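Local coordinates for putatuve endo-xylanase (Clostridium stercorarium, PDB 1O8P), which probably binds xylan and cellulose chains as the family 6 carbohydrate-binding module of a putative endo-xylanase, consistent with targeting it to its substrate, at residues T109-F112 / D113-R116. Sequence-based numbering, arbitrary orientation.
Sequences TGSF and DTYR
A type I beta turn runs from Ser111 to Thr114, and an ST turn at Ser111 is built into it. Thr114 N donates to Ser111 O at 3.1 Å, closing the turn. The hydroxyl of Ser111 folds back over the turn, where OG takes the N-H of Asp113 at 2.9 Å in a fairly straight bond (160°). Serine suits this first position because its short side chain can stand in for a backbone acceptor. Ser111 OG also pairs with Thr114 OG1 at 3.2 Å, linking the two ends of the turn through their hydroxyls.

Thr109 ties the entry of the loop to its exit: OG1 donates to Thr114 O at 2.7 Å, lying in the carbonyl plane, and also bonds to Thr83 N. With OG1 set between its own N and C (chi1 62°), CG2 is turned to meet Arg116 CG at 4.0 Å. Threonine thus serves here with both branches, a hydroxyl for the backbone and a methyl for the arginine chain. Thr114 CG2 lies over one face of the Arg116 guanidinium, toward its rim, while Arg116 NH1 bonds to Tyr115 O at 3.0 Å. A water donates a long bond to Phe112 O, within the turn, and also bonds to Tyr115 OH, just after it. Tyrosine fits because its ring fills the buried side while its hydroxyl reaches this water.

The loop connects strand 100-106 with strand 116-125, which pairs with strand 74-82. The Tyr115 ring packs against Arg80 and Ala82 of that neighbouring strand and against Asn140 at the start of strand 140-147, which Phe112 also touches.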
ATOM      1  N   THR A 109       4.305 -13.023   8.883  1.00 22.28           N
ATOM      2  CA  THR A 109       5.344 -13.593   8.049  1.00 22.36           C
ATOM      3  C   THR A 109       6.520 -14.131   8.905  1.00 22.98           C
ATOM      4  O   THR A 109       7.495 -14.681   8.368  1.00 23.26           O
ATOM      5  CB  THR A 109       5.874 -12.555   6.996  1.00 22.07           C
ATOM      6  OG1 THR A 109       6.464 -11.418   7.663  1.00 22.59           O
ATOM      7  CG2 THR A 109       4.741 -11.956   6.205  1.00 20.73           C
ATOM      8  N   GLY A 110       6.415 -13.973  10.222  1.00 22.99           N
ATOM      9  CA  GLY A 110       7.424 -14.465  11.140  1.00 23.34           C
ATOM     10  C   GLY A 110       8.480 -13.442  11.543  1.00 23.29           C
ATOM     11  O   GLY A 110       9.181 -13.633  12.538  1.00 22.62           O
ATOM     12  N   SER A 111       8.608 -12.363  10.765  1.00 22.97           N
ATOM     13  CA  SER A 111       9.570 -11.307  11.083  1.00 21.75           C
ATOM     14  C   SER A 111       9.346 -10.030  10.257  1.00 22.29           C
ATOM     15  O   SER A 111       8.874 -10.087   9.121  1.00 21.83           O
ATOM     16  CB  SER A 111      10.987 -11.852  10.956  1.00 21.44           C
ATOM     17  OG  SER A 111      11.787 -11.094  10.107  1.00 24.33           O
ATOM     18  N   PHE A 112       9.672  -8.872  10.830  1.00 21.69           N
ATOM     19  CA  PHE A 112       9.610  -7.635  10.065  1.00 21.54           C
ATOM     20  C   PHE A 112      10.590  -7.537   8.898  1.00 21.76           C
ATOM     21  O   PHE A 112      10.598  -6.525   8.207  1.00 21.98           O
ATOM     22  CB  PHE A 112       9.720  -6.411  10.971  1.00 20.90           C
ATOM     23  CG  PHE A 112       8.470  -6.139  11.739  1.00 20.96           C
ATOM     24  CD1 PHE A 112       7.354  -5.616  11.099  1.00 21.43           C
ATOM     25  CD2 PHE A 112       8.406  -6.424  13.106  1.00 20.88           C
ATOM     26  CE1 PHE A 112       6.188  -5.367  11.812  1.00 24.00           C
ATOM     27  CE2 PHE A 112       7.215  -6.192  13.840  1.00 21.57           C
ATOM     28  CZ  PHE A 112       6.119  -5.661  13.191  1.00 23.67           C
ATOM     29  N   ASP A 113      11.405  -8.564   8.688  1.00 21.81           N
ATOM     30  CA  ASP A 113      12.305  -8.596   7.527  1.00 22.17           C
ATOM     31  C   ASP A 113      12.149  -9.903   6.717  1.00 21.69           C
ATOM     32  O   ASP A 113      13.038 -10.317   5.986  1.00 21.24           O
ATOM     33  CB  ASP A 113      13.769  -8.303   7.900  1.00 21.87           C
ATOM     34  CG  ASP A 113      14.641  -7.970   6.661  1.00 24.64           C
ATOM     35  OD1 ASP A 113      14.125  -7.354   5.684  1.00 24.85           O
ATOM     36  OD2 ASP A 113      15.855  -8.287   6.570  1.00 23.73           O
ATOM     37  N   THR A 114      10.992 -10.525   6.853  1.00 21.27           N
ATOM     38  CA  THR A 114      10.597 -11.604   5.959  1.00 21.74           C
ATOM     39  C   THR A 114       9.399 -11.103   5.188  1.00 21.49           C
ATOM     40  O   THR A 114       8.310 -11.019   5.749  1.00 22.00           O
ATOM     41  CB  THR A 114      10.228 -12.867   6.823  1.00 21.60           C
ATOM     42  OG1 THR A 114      11.313 -13.143   7.721  1.00 21.32           O
ATOM     43  CG2 THR A 114      10.065 -14.132   5.949  1.00 21.36           C
ATOM     44  N   TYR A 115       9.609 -10.742   3.927  1.00 21.54           N
ATOM     45  CA  TYR A 115       8.552 -10.192   3.072  1.00 21.47           C
ATOM     46  C   TYR A 115       7.861 -11.261   2.262  1.00 22.15           C
ATOM     47  O   TYR A 115       8.491 -12.202   1.768  1.00 21.91           O
ATOM     48  CB  TYR A 115       9.089  -9.076   2.158  1.00 20.99           C
ATOM     49  CG  TYR A 115       9.442  -7.827   2.950  1.00 21.01           C
ATOM     50  CD1 TYR A 115      10.645  -7.744   3.650  1.00 20.45           C
ATOM     51  CD2 TYR A 115       8.537  -6.759   3.067  1.00 18.89           C
ATOM     52  CE1 TYR A 115      10.954  -6.623   4.410  1.00 19.28           C
ATOM     53  CE2 TYR A 115       8.854  -5.624   3.824  1.00 14.81           C
ATOM     54  CZ  TYR A 115      10.052  -5.567   4.482  1.00 16.76           C
ATOM     55  OH  TYR A 115      10.395  -4.448   5.219  1.00 17.74           O
ATOM     56  N   ARG A 116       6.551 -11.099   2.147  1.00 22.21           N
ATOM     57  CA  ARG A 116       5.709 -11.962   1.343  1.00 23.68           C
ATOM     58  C   ARG A 116       4.761 -11.080   0.528  1.00 22.85           C
ATOM     59  O   ARG A 116       4.415  -9.961   0.951  1.00 21.83           O
ATOM     60  CB  ARG A 116       4.894 -12.916   2.239  1.00 23.45           C
ATOM     61  CG  ARG A 116       5.719 -14.036   2.899  1.00 28.01           C
ATOM     62  CD  ARG A 116       6.788 -14.691   1.998  1.00 34.51           C
ATOM     63  NE  ARG A 116       7.530 -15.720   2.722  1.00 39.27           N
ATOM     64  CZ  ARG A 116       8.859 -15.790   2.823  1.00 42.18           C
ATOM     65  NH1 ARG A 116       9.644 -14.888   2.229  1.00 44.26           N
ATOM     66  NH2 ARG A 116       9.407 -16.780   3.525  1.00 41.43           N
TER
HETATM   67  O   HOH W   1      12.879  -4.367   7.205  1.00 34.33           O